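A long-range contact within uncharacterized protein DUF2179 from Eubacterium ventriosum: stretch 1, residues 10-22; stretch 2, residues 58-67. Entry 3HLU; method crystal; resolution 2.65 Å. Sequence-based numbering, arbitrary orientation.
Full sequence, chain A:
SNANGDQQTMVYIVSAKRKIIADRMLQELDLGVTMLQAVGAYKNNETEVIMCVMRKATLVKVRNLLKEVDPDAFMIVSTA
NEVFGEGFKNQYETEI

Stretch 1 10-22: MVYIVSAKRKIIA
Stretch 2 58-67: TLVKVRNLLK

A helix can pack against a strand and a neighbouring helix through apolar contacts, without one hydrogen bond between them, and this pair of stretches is a compact example. Residues 10-14 form the end of an extended strand, with phi/psi near -110/130; Ser15 to Arg18 make a type I turn, and a helix begins at Arg18 after Lys17 in the N-cap position. The second stretch, 58-67, is helical, with phi near -60 and psi near -40. Its axis runs almost parallel to the strand, at 4° in the same N-to-C sense, and comes no closer than 11.6 Å. The register is set by CA atoms 8.7 Å apart at Val11 and Leu59, and 7.2 Å apart at Ile21 and Leu66.

That spacing leaves a gap for side chains to fill, and the strand fills it by alternation. Val11 and Ile13 direct their CA-to-CB bonds toward the helix, while Tyr12 and Val14 remain out of its reach. Val11 (chi1 t) places CG2 4.2 Å from CD1 of Leu59, whose t,p rotamer brings its end nearer although its CA-to-CB bond points sideways. The longer Ile13, in m,t, rests on two helix residues one turn apart: its CD1 lies 3.9 Å from CG1 of Val62, and its CG2 lies 4.3 Å from CD2 of Leu66. Val62, chi1 t, points toward the strand, where its short beta-branched side chain suffices.

The turn lets the first stretch meet the helix a second time. Within it, Arg18 NE donates to Ser15 O at 3.1 Å, and Lys17 N makes a weak hydrogen bond to Ser15 OG at 2.9 Å. Beyond it, Ile21 N bonds to Lys17 O at 3.1 Å in the new helix. Ile21, also m,t, has the largest covered area of the contact, 62 Å². Its CA-to-CB bond is sideways, but the extended chain carries CD1 to 3.4 Å from CD2 of Leu66, a very close apolar contact, shorter than methyls usually keep. Leu66, m,t, thus sets its CD2 against both Ile13 CG2 and Ile21 CD1, the three methyls forming a triangle. Leu65, t,p and pointing toward the first stretch, packs its CD2 4.1 Å from Ile21 O and 4.4 Å from Ile21 CG2.

The two surfaces bury 266 Å² in total, with no hydrogen bond across them. Val11, Ile13, Ile21, Val62, Leu65 and Leu66 are buried, while Leu59 is partly exposed. Branched aliphatic side chains suit such a seam: they offer methyls at different heights and leave no polar group of their own unsatisfied.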

# COMPACT_ATOMS: atom_id res chain seq x y z
N MSE A 10 -3.72 -2.13 -11.71
CA MSE A 10 -3.81 -1.03 -10.74
C MSE A 10 -2.62 -1.03 -9.77
O MSE A 10 -2.21 -2.10 -9.28
CB MSE A 10 -5.11 -1.13 -9.95
CG MSE A 10 -5.05 -0.43 -8.62
SE MSE A 10 -5.45 1.46 -8.85
CE MSE A 10 -7.35 1.31 -8.39
N VAL A 11 -2.08 0.14 -9.48
CA VAL A 11 -0.85 0.21 -8.70
C VAL A 11 -0.86 1.26 -7.61
O VAL A 11 -1.28 2.39 -7.81
CB VAL A 11 0.37 0.44 -9.60
CG1 VAL A 11 1.57 0.81 -8.78
CG2 VAL A 11 0.63 -0.81 -10.40
N TYR A 12 -0.39 0.88 -6.44
CA TYR A 12 -0.24 1.85 -5.37
C TYR A 12 1.24 2.08 -5.10
O TYR A 12 2.03 1.15 -5.06
CB TYR A 12 -0.96 1.39 -4.11
CG TYR A 12 -2.38 0.94 -4.37
CD1 TYR A 12 -2.67 -0.38 -4.69
CD2 TYR A 12 -3.45 1.84 -4.28
CE1 TYR A 12 -3.97 -0.79 -4.92
CE2 TYR A 12 -4.75 1.43 -4.51
CZ TYR A 12 -5.00 0.11 -4.83
OH TYR A 12 -6.29 -0.32 -5.08
N ILE A 13 1.62 3.34 -4.97
CA ILE A 13 3.00 3.65 -4.72
C ILE A 13 3.06 4.30 -3.36
O ILE A 13 2.42 5.33 -3.14
CB ILE A 13 3.55 4.59 -5.78
CG1 ILE A 13 3.54 3.90 -7.14
CG2 ILE A 13 4.95 5.09 -5.41
CD1 ILE A 13 3.90 4.82 -8.27
N VAL A 14 3.81 3.68 -2.46
CA VAL A 14 4.06 4.23 -1.14
C VAL A 14 5.39 4.94 -1.08
O VAL A 14 6.43 4.31 -1.23
CB VAL A 14 4.12 3.13 -0.09
CG1 VAL A 14 4.30 3.75 1.29
CG2 VAL A 14 2.90 2.24 -0.16
N SER A 15 5.38 6.24 -0.83
CA SER A 15 6.62 6.96 -0.69
C SER A 15 6.46 8.26 0.06
O SER A 15 5.48 8.98 -0.12
CB SER A 15 7.21 7.26 -2.06
OG SER A 15 8.17 8.29 -1.97
N ALA A 16 7.43 8.58 0.90
CA ALA A 16 7.48 9.86 1.58
C ALA A 16 7.58 11.00 0.56
O ALA A 16 6.97 12.07 0.75
CB ALA A 16 8.65 9.91 2.55
N LYS A 17 8.34 10.77 -0.51
CA LYS A 17 8.58 11.77 -1.55
C LYS A 17 7.51 11.70 -2.67
O LYS A 17 7.77 12.05 -3.82
CB LYS A 17 9.98 11.57 -2.14
CG LYS A 17 11.15 11.64 -1.14
CD LYS A 17 11.66 13.08 -0.89
CE LYS A 17 11.03 13.71 0.39
NZ LYS A 17 10.97 15.23 0.37
N ARG A 18 6.30 11.29 -2.33
CA ARG A 18 5.30 11.00 -3.34
C ARG A 18 4.90 12.20 -4.22
O ARG A 18 4.66 12.01 -5.41
CB ARG A 18 4.06 10.35 -2.72
CG ARG A 18 3.04 11.34 -2.20
CD ARG A 18 3.47 11.94 -0.87
NE ARG A 18 3.13 11.02 0.23
CZ ARG A 18 2.15 11.23 1.11
NH1 ARG A 18 1.94 10.33 2.07
NH2 ARG A 18 1.40 12.33 1.04
N LYS A 19 4.81 13.40 -3.66
CA LYS A 19 4.46 14.57 -4.48
C LYS A 19 5.44 14.78 -5.64
O LYS A 19 5.06 14.98 -6.79
CB LYS A 19 4.35 15.84 -3.65
CG LYS A 19 4.13 17.06 -4.54
CD LYS A 19 4.16 18.42 -3.83
CE LYS A 19 3.87 19.54 -4.84
NZ LYS A 19 3.56 20.86 -4.20
N ILE A 20 6.73 14.72 -5.34
CA ILE A 20 7.76 14.73 -6.37
C ILE A 20 7.60 13.59 -7.39
O ILE A 20 7.66 13.81 -8.60
CB ILE A 20 9.15 14.64 -5.73
CG1 ILE A 20 9.36 15.82 -4.78
CG2 ILE A 20 10.21 14.60 -6.79
CD1 ILE A 20 10.62 15.72 -3.95
N ILE A 21 7.39 12.37 -6.90
CA ILE A 21 7.20 11.23 -7.79
C ILE A 21 5.98 11.40 -8.69
O ILE A 21 6.04 11.12 -9.88
CB ILE A 21 7.02 9.92 -7.02
CG1 ILE A 21 8.32 9.55 -6.31
CG2 ILE A 21 6.60 8.80 -7.97
CD1 ILE A 21 8.21 8.29 -5.48
N ALA A 22 4.88 11.84 -8.10
CA ALA A 22 3.64 12.04 -8.84
C ALA A 22 3.82 13.06 -9.94
O ALA A 22 3.31 12.87 -11.03
CB ALA A 22 2.53 12.45 -7.91
N THR A 58 5.05 0.16 -18.54
CA THR A 58 5.08 1.42 -17.82
C THR A 58 5.65 1.21 -16.40
O THR A 58 6.37 2.05 -15.88
CB THR A 58 3.67 2.04 -17.72
OG1 THR A 58 2.96 1.89 -18.96
CG2 THR A 58 3.77 3.51 -17.38
N LEU A 59 5.32 0.07 -15.79
CA LEU A 59 5.74 -0.20 -14.42
C LEU A 59 7.25 -0.19 -14.27
O LEU A 59 7.79 0.19 -13.24
CB LEU A 59 5.18 -1.55 -13.96
CG LEU A 59 5.46 -1.99 -12.52
CD1 LEU A 59 4.72 -1.12 -11.51
CD2 LEU A 59 5.08 -3.46 -12.33
N VAL A 60 7.93 -0.62 -15.33
CA VAL A 60 9.38 -0.62 -15.33
C VAL A 60 9.93 0.80 -15.40
O VAL A 60 10.90 1.13 -14.71
CB VAL A 60 9.91 -1.46 -16.49
CG1 VAL A 60 11.42 -1.34 -16.58
CG2 VAL A 60 9.47 -2.91 -16.31
N LYS A 61 9.32 1.65 -16.21
CA LYS A 61 9.76 3.03 -16.26
C LYS A 61 9.57 3.70 -14.91
O LYS A 61 10.43 4.44 -14.44
CB LYS A 61 9.03 3.81 -17.36
CG LYS A 61 9.20 3.24 -18.77
CD LYS A 61 8.89 4.30 -19.84
CE LYS A 61 8.63 3.69 -21.23
NZ LYS A 61 7.33 2.93 -21.33
N VAL A 62 8.44 3.42 -14.28
CA VAL A 62 8.10 4.03 -13.00
C VAL A 62 9.07 3.58 -11.92
O VAL A 62 9.58 4.38 -11.15
CB VAL A 62 6.66 3.66 -12.57
CG1 VAL A 62 6.46 3.90 -11.08
CG2 VAL A 62 5.66 4.44 -13.38
N ARG A 63 9.32 2.28 -11.89
CA ARG A 63 10.29 1.73 -10.98
C ARG A 63 11.65 2.44 -11.06
O ARG A 63 12.29 2.70 -10.05
CB ARG A 63 10.47 0.25 -11.25
CG ARG A 63 11.02 -0.46 -10.07
CD ARG A 63 11.58 -1.79 -10.44
NE ARG A 63 11.66 -2.62 -9.26
CZ ARG A 63 11.54 -3.94 -9.28
NH1 ARG A 63 11.33 -4.56 -10.44
NH2 ARG A 63 11.61 -4.63 -8.14
N ASN A 64 12.08 2.74 -12.27
CA ASN A 64 13.36 3.41 -12.47
C ASN A 64 13.32 4.84 -12.02
O ASN A 64 14.33 5.44 -11.65
CB ASN A 64 13.79 3.31 -13.93
CG ASN A 64 14.27 1.91 -14.28
OD1 ASN A 64 14.40 1.05 -13.40
ND2 ASN A 64 14.53 1.66 -15.57
N LEU A 65 12.12 5.40 -12.03
CA LEU A 65 11.93 6.74 -11.56
C LEU A 65 12.01 6.75 -10.04
O LEU A 65 12.44 7.72 -9.44
CB LEU A 65 10.58 7.22 -12.06
CG LEU A 65 9.89 8.36 -11.34
CD1 LEU A 65 10.69 9.63 -11.47
CD2 LEU A 65 8.50 8.52 -11.93
N LEU A 66 11.61 5.65 -9.42
CA LEU A 66 11.65 5.54 -7.97
C LEU A 66 13.09 5.56 -7.50
O LEU A 66 13.45 6.29 -6.57
CB LEU A 66 11.00 4.25 -7.52
CG LEU A 66 9.51 4.13 -7.76
CD1 LEU A 66 8.92 2.89 -7.08
CD2 LEU A 66 8.86 5.42 -7.28
N LYS A 67 13.90 4.72 -8.14
CA LYS A 67 15.33 4.67 -7.85
C LYS A 67 15.89 6.08 -7.83
O LYS A 67 16.74 6.43 -7.02
CB LYS A 67 16.04 3.82 -8.90
CG LYS A 67 15.66 2.34 -8.83
CD LYS A 67 16.18 1.52 -10.01
CE LYS A 67 15.45 0.19 -10.08
NZ LYS A 67 15.72 -0.59 -11.33